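Local coordinates for octopine dehydrogenase (Pecten maximus, PDB 3C7A), which catalyses the NADH-dependent reductive condensation of L-arginine with pyruvate to D-octopine, the reverse of octopine dehydrogenation, and prefers L-arginine to other amino acids, at residues A[199-204]-A[393-398]; A[209-214]-A[273-278]. All blocks are in the same frame, centred on the assembly; numbering follows the deposited sequence.

Interaction 1: residues A[199-204]-A[393-398]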
loop_
_atom_site.group_PDB
_atom_site.type_symbol
_atom_site.label_atom_id
_atom_site.label_comp_id
_atom_site.label_asym_id
_atom_site.label_seq_id
_atom_site.Cartn_x
_atom_site.Cartn_y
_atom_site.Cartn_z
ATOM N N HIS A 199 -15.565 -4.236 -4.227
ATOM C CA HIS A 199 -15.037 -3.782 -5.525
ATOM C C HIS A 199 -13.589 -3.291 -5.400
ATOM O O HIS A 199 -13.190 -2.803 -4.339
ATOM C CB HIS A 199 -15.924 -2.662 -6.083
ATOM C CG HIS A 199 -15.860 -2.511 -7.574
ATOM N ND1 HIS A 199 -14.853 -1.817 -8.210
ATOM C CD2 HIS A 199 -16.691 -2.945 -8.550
ATOM C CE1 HIS A 199 -15.061 -1.840 -9.516
ATOM N NE2 HIS A 199 -16.170 -2.520 -9.748
ATOM N N PHE A 200 -12.810 -3.411 -6.478
ATOM C CA PHE A 200 -11.396 -2.999 -6.454
ATOM C C PHE A 200 -11.181 -1.477 -6.454
ATOM O O PHE A 200 -10.148 -0.995 -5.979
ATOM C CB PHE A 200 -10.571 -3.703 -7.553
ATOM C CG PHE A 200 -10.629 -3.037 -8.910
ATOM C CD1 PHE A 200 -11.682 -3.292 -9.785
ATOM C CD2 PHE A 200 -9.608 -2.182 -9.324
ATOM C CE1 PHE A 200 -11.730 -2.688 -11.044
ATOM C CE2 PHE A 200 -9.645 -1.573 -10.581
ATOM C CZ PHE A 200 -10.710 -1.827 -11.443
ATOM N N LEU A 201 -12.152 -0.735 -6.986
ATOM C CA LEU A 201 -12.116 0.734 -6.956
ATOM C C LEU A 201 -12.525 1.297 -5.589
ATOM O O LEU A 201 -12.174 2.432 -5.250
ATOM C CB LEU A 201 -12.985 1.337 -8.070
ATOM C CG LEU A 201 -12.509 1.241 -9.528
ATOM C CD1 LEU A 201 -13.577 1.782 -10.474
ATOM C CD2 LEU A 201 -11.184 1.968 -9.758
ATOM N N GLU A 202 -13.271 0.501 -4.819
ATOM C CA GLU A 202 -13.572 0.806 -3.416
ATOM C C GLU A 202 -12.277 0.818 -2.595
ATOM O O GLU A 202 -12.028 1.754 -1.831
ATOM C CB GLU A 202 -14.564 -0.219 -2.839
ATOM C CG GLU A 202 -14.873 -0.056 -1.343
ATOM C CD GLU A 202 -15.349 -1.347 -0.675
ATOM O OE1 GLU A 202 -16.044 -2.155 -1.330
ATOM O OE2 GLU A 202 -15.031 -1.548 0.519
ATOM N N MET A 203 -11.465 -0.225 -2.773
ATOM C CA MET A 203 -10.172 -0.374 -2.094
ATOM C C MET A 203 -9.190 0.742 -2.475
ATOM O O MET A 203 -8.433 1.227 -1.627
ATOM C CB MET A 203 -9.579 -1.761 -2.399
ATOM C CG MET A 203 -8.204 -2.068 -1.782
ATOM S SD MET A 203 -8.152 -2.185 0.024
ATOM C CE MET A 203 -9.189 -3.619 0.330
ATOM N N LEU A 204 -9.223 1.148 -3.746
ATOM C CA LEU A 204 -8.339 2.193 -4.271
ATOM C C LEU A 204 -8.522 3.545 -3.568
ATOM O O LEU A 204 -7.547 4.129 -3.087
ATOM C CB LEU A 204 -8.515 2.339 -5.795
ATOM C CG LEU A 204 -7.481 3.125 -6.620
ATOM C CD1 LEU A 204 -7.401 2.592 -8.048
ATOM C CD2 LEU A 204 -7.751 4.630 -6.630
ATOM N N ALA A 393 -12.401 1.216 -20.340
ATOM C CA ALA A 393 -11.027 0.711 -20.409
ATOM C C ALA A 393 -10.406 0.503 -19.024
ATOM O O ALA A 393 -9.612 -0.420 -18.826
ATOM C CB ALA A 393 -10.161 1.641 -21.250
ATOM N N ILE A 394 -10.769 1.368 -18.077
ATOM C CA ILE A 394 -10.329 1.259 -16.680
ATOM C C ILE A 394 -10.901 0.006 -15.997
ATOM O O ILE A 394 -10.204 -0.661 -15.228
ATOM C CB ILE A 394 -10.669 2.553 -15.878
ATOM C CG1 ILE A 394 -9.697 3.680 -16.254
ATOM C CG2 ILE A 394 -10.628 2.311 -14.364
ATOM C CD1 ILE A 394 -10.228 5.085 -15.999
ATOM N N LEU A 395 -12.158 -0.316 -16.301
ATOM C CA LEU A 395 -12.845 -1.460 -15.692
ATOM C C LEU A 395 -12.460 -2.822 -16.284
ATOM O O LEU A 395 -12.258 -3.786 -15.540
ATOM C CB LEU A 395 -14.370 -1.276 -15.752
ATOM C CG LEU A 395 -15.043 -0.234 -14.847
ATOM C CD1 LEU A 395 -16.472 0.023 -15.307
ATOM C CD2 LEU A 395 -15.020 -0.648 -13.377
ATOM N N THR A 396 -12.358 -2.894 -17.613
ATOM C CA THR A 396 -12.180 -4.173 -18.320
ATOM C C THR A 396 -10.741 -4.474 -18.749
ATOM O O THR A 396 -10.320 -5.633 -18.751
ATOM C CB THR A 396 -13.099 -4.275 -19.568
ATOM O OG1 THR A 396 -12.757 -3.248 -20.508
ATOM C CG2 THR A 396 -14.568 -4.144 -19.178
ATOM N N GLY A 397 -10.001 -3.432 -19.124
ATOM C CA GLY A 397 -8.640 -3.584 -19.636
ATOM C C GLY A 397 -8.569 -3.725 -21.150
ATOM O O GLY A 397 -7.535 -4.124 -21.693
ATOM N N LYS A 398 -9.667 -3.389 -21.828
ATOM C CA LYS A 398 -9.769 -3.510 -23.286
ATOM C C LYS A 398 -9.827 -2.144 -23.974
ATOM O O LYS A 398 -10.518 -1.236 -23.508
ATOM C CB LYS A 398 -11.003 -4.334 -23.666
ATOM C CG LYS A 398 -10.899 -5.815 -23.333
ATOM C CD LYS A 398 -12.254 -6.496 -23.428
ATOM C CE LYS A 398 -12.134 -8.005 -23.293
ATOM N NZ LYS A 398 -11.525 -8.630 -24.505
#
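Leu395 sends its CD2 methyl up against the rim of the His199 imidazole, near the ring plane and 4.0 Å from His199 CE1. The same methyl meets Leu201 CD1 at 4.1 Å, so one branch of Leu395 serves both residues, its side chain crossing each at about a right angle. His199 is the N-cap of helix 200-205: its ND1 accepts from Leu201 N at 3.2 Å, nearly straight (168°) and in the ring plane. CG stands anti to the backbone N (chi1 -156°), which brings the ND1 edge round to Leu201 N. Replacing the imidazole by the methyl of an alanine would probably deprive Leu201 N of its capping acceptor and leave the Leu395 CD2 methyl without the ring edge it rests on. Phe200 reaches across separately, the edge of its ring bringing CZ to 4.0 Å from Ile394 O, while Leu201 CG lies above one face, offset toward its rim. No hydrogen bond links the segments. The contact joins the start of helix 200-205 to the end of the C-terminal helix 391-396. Phe200 also packs on Ser169 and Ile171 of strand 156-171 and on Glu122 of helix 121-129, whose Phe123 touches Ile394.

Interaction 2: residues A[209-214]-A[273-278]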
loop_
_atom_site.group_PDB
_atom_site.type_symbol
_atom_site.label_atom_id
_atom_site.label_comp_id
_atom_site.label_asym_id
_atom_site.label_seq_id
_atom_site.Cartn_x
_atom_site.Cartn_y
_atom_site.Cartn_z
ATOM N N SER A 209 -5.367 9.014 0.568
ATOM C CA SER A 209 -4.001 9.455 0.231
ATOM C C SER A 209 -3.665 10.895 0.651
ATOM O O SER A 209 -2.490 11.273 0.711
ATOM C CB SER A 209 -3.738 9.275 -1.270
ATOM O OG SER A 209 -3.763 7.905 -1.643
ATOM N N PHE A 210 -4.700 11.680 0.949
ATOM C CA PHE A 210 -4.571 13.102 1.293
ATOM C C PHE A 210 -4.152 13.404 2.742
ATOM O O PHE A 210 -3.831 14.552 3.061
ATOM C CB PHE A 210 -5.885 13.839 0.975
ATOM C CG PHE A 210 -7.093 13.287 1.702
ATOM C CD1 PHE A 210 -7.390 13.691 3.004
ATOM C CD2 PHE A 210 -7.937 12.369 1.080
ATOM C CE1 PHE A 210 -8.504 13.182 3.677
ATOM C CE2 PHE A 210 -9.054 11.854 1.744
ATOM C CZ PHE A 210 -9.339 12.262 3.044
ATOM N N VAL A 211 -4.153 12.386 3.604
ATOM C CA VAL A 211 -3.999 12.575 5.061
ATOM C C VAL A 211 -2.667 13.211 5.507
ATOM O O VAL A 211 -2.671 14.254 6.166
ATOM C CB VAL A 211 -4.281 11.257 5.857
ATOM C CG1 VAL A 211 -3.926 11.411 7.338
ATOM C CG2 VAL A 211 -5.740 10.843 5.716
ATOM N N HIS A 212 -1.544 12.589 5.151
ATOM C CA HIS A 212 -0.225 13.085 5.571
ATOM C C HIS A 212 0.218 14.408 4.926
ATOM O O HIS A 212 0.774 15.264 5.619
ATOM C CB HIS A 212 0.861 12.007 5.430
ATOM C CG HIS A 212 0.772 10.918 6.455
ATOM N ND1 HIS A 212 1.000 9.593 6.156
ATOM C CD2 HIS A 212 0.468 10.958 7.775
ATOM C CE1 HIS A 212 0.847 8.863 7.246
ATOM N NE2 HIS A 212 0.524 9.668 8.243
ATOM N N PRO A 213 -0.009 14.580 3.601
ATOM C CA PRO A 213 0.262 15.885 2.978
ATOM C C PRO A 213 -0.520 17.058 3.587
ATOM O O PRO A 213 -0.010 18.182 3.611
ATOM C CB PRO A 213 -0.153 15.667 1.517
ATOM C CG PRO A 213 -0.028 14.201 1.307
ATOM C CD PRO A 213 -0.474 13.598 2.602
ATOM N N ALA A 214 -1.734 16.795 4.074
ATOM C CA ALA A 214 -2.576 17.828 4.691
ATOM C C ALA A 214 -2.070 18.286 6.063
ATOM O O ALA A 214 -2.198 19.462 6.415
ATOM C CB ALA A 214 -4.026 17.354 4.789
ATOM N N LYS A 273 -17.162 5.359 2.503
ATOM C CA LYS A 273 -17.672 6.130 3.670
ATOM C C LYS A 273 -16.950 7.435 4.164
ATOM O O LYS A 273 -15.814 7.675 3.841
ATOM C CB LYS A 273 -17.975 5.218 4.842
ATOM C CG LYS A 273 -16.796 4.533 5.481
ATOM C CD LYS A 273 -17.234 3.462 6.518
ATOM C CE LYS A 273 -17.389 2.110 5.955
ATOM N NZ LYS A 273 -17.550 1.017 6.873
ATOM N N ASP A 274 -17.649 8.260 4.948
ATOM C CA ASP A 274 -17.026 9.445 5.553
ATOM C C ASP A 274 -15.874 9.040 6.479
ATOM O O ASP A 274 -15.941 7.999 7.142
ATOM C CB ASP A 274 -18.055 10.246 6.367
ATOM C CG ASP A 274 -19.234 10.731 5.532
ATOM O OD1 ASP A 274 -19.036 11.578 4.636
ATOM O OD2 ASP A 274 -20.370 10.280 5.792
ATOM N N ILE A 275 -14.832 9.870 6.528
ATOM C CA ILE A 275 -13.674 9.627 7.401
ATOM C C ILE A 275 -14.022 9.728 8.900
ATOM O O ILE A 275 -13.428 9.029 9.726
ATOM C CB ILE A 275 -12.443 10.523 7.015
ATOM C CG1 ILE A 275 -11.166 10.046 7.725
ATOM C CG2 ILE A 275 -12.732 12.019 7.251
ATOM C CD1 ILE A 275 -9.866 10.511 7.076
ATOM N N TYR A 276 -14.990 10.583 9.236
ATOM C CA TYR A 276 -15.486 10.719 10.612
ATOM C C TYR A 276 -16.188 9.441 11.084
ATOM O O TYR A 276 -16.044 9.038 12.242
ATOM C CB TYR A 276 -16.416 11.938 10.731
ATOM C CG TYR A 276 -17.095 12.116 12.081
ATOM C CD1 TYR A 276 -16.383 12.571 13.194
ATOM C CD2 TYR A 276 -18.458 11.850 12.237
ATOM C CE1 TYR A 276 -17.008 12.743 14.433
ATOM C CE2 TYR A 276 -19.092 12.019 13.469
ATOM C CZ TYR A 276 -18.362 12.466 14.562
ATOM O OH TYR A 276 -18.988 12.633 15.778
ATOM N N GLN A 277 -16.938 8.812 10.178
ATOM C CA GLN A 277 -17.597 7.529 10.440
ATOM C C GLN A 277 -16.573 6.411 10.669
ATOM O O GLN A 277 -16.779 5.544 11.523
ATOM C CB GLN A 277 -18.540 7.165 9.284
ATOM C CG GLN A 277 -19.471 5.983 9.566
ATOM C CD GLN A 277 -20.297 5.563 8.356
ATOM O OE1 GLN A 277 -20.775 6.400 7.590
ATOM N NE2 GLN A 277 -20.476 4.256 8.189
ATOM N N TRP A 278 -15.476 6.449 9.910
ATOM C CA TRP A 278 -14.394 5.462 10.018
ATOM C C TRP A 278 -13.685 5.498 11.377
ATOM O O TRP A 278 -13.402 4.448 11.956
ATOM C CB TRP A 278 -13.381 5.642 8.875
ATOM C CG TRP A 278 -12.245 4.649 8.896
ATOM C CD1 TRP A 278 -12.266 3.369 8.419
ATOM C CD2 TRP A 278 -10.926 4.857 9.424
ATOM N NE1 TRP A 278 -11.047 2.767 8.617
ATOM C CE2 TRP A 278 -10.205 3.658 9.230
ATOM C CE3 TRP A 278 -10.283 5.941 10.040
ATOM C CZ2 TRP A 278 -8.872 3.509 9.632
ATOM C CZ3 TRP A 278 -8.957 5.793 10.439
ATOM C CH2 TRP A 278 -8.267 4.584 10.233
#
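This is a small apolar contact between two helix beginnings within the alpha-helical domain, where the chain entering helix 211-220 faces the first turn of helix 275-282. It buries 77 Å² in all and contains no hydrogen bond between the segments. Nearly everything depends on one methyl group: Ile275 CD1 lies 4.4 Å from Phe210 CZ and 4.4 Å from Val211 CG2. Ile275 extends toward the other segment, with CG1 anti to the backbone N (chi1 -168°) and CD1 carried on in an extended chain (chi2 160°), which sets the terminal methyl against both partners. The extended chain bridges two backbones that stay well apart, the nearest CA atoms, those of Val211 and Ile275, being 10.4 Å from each other. Val211 points its side chain at Ile275, whereas Phe210 starts off to one side but its CZ end comes nearer, with the methyl oblique to the ring. At these separations the groups meet loosely, through apolar van der Waals contact. His212, the active-site residue that also binds pyruvate, follows Val211 directly and takes no part in this packing; its NE2 is hydrogen-bonded to Tyr235 OH, and its ring meets Tyr325 edge-to-face. The contact thus lies on the helix turn that carries the catalytic histidine. Helix 240-263 adjoins both sides of it: Phe210 rests on Leu246, Cys249 and Cys253, and Asp274, at the N-cap of helix 275-282, touches Lys254. Helix 330-344 flanks the 209-214 side through Met334, which packs against Ser209 and Pro213.

In the fold
The first segments of interactions 1 and 2 follow each other in the chain, since helices 200-205 and 211-220 are consecutive, and interaction 2 is nested within the longer chain loop that interaction 1 closes. Their centres lie 21 Å apart and their nearest atoms about 6 Å, without touching. Between the two helices comes Met206, which binds L-arginine: its side chain is about 9 Å from that of Leu201 in interaction 1 and about 8 Å from that of Ile275 in interaction 2. Only interaction 2 includes the active-site residue His212; the side chain of Val211 beside it is about 14 Å from the bound NAD. Both contacts thus come near an L-arginine-binding residue, and neither includes a residue of the NAD pocket.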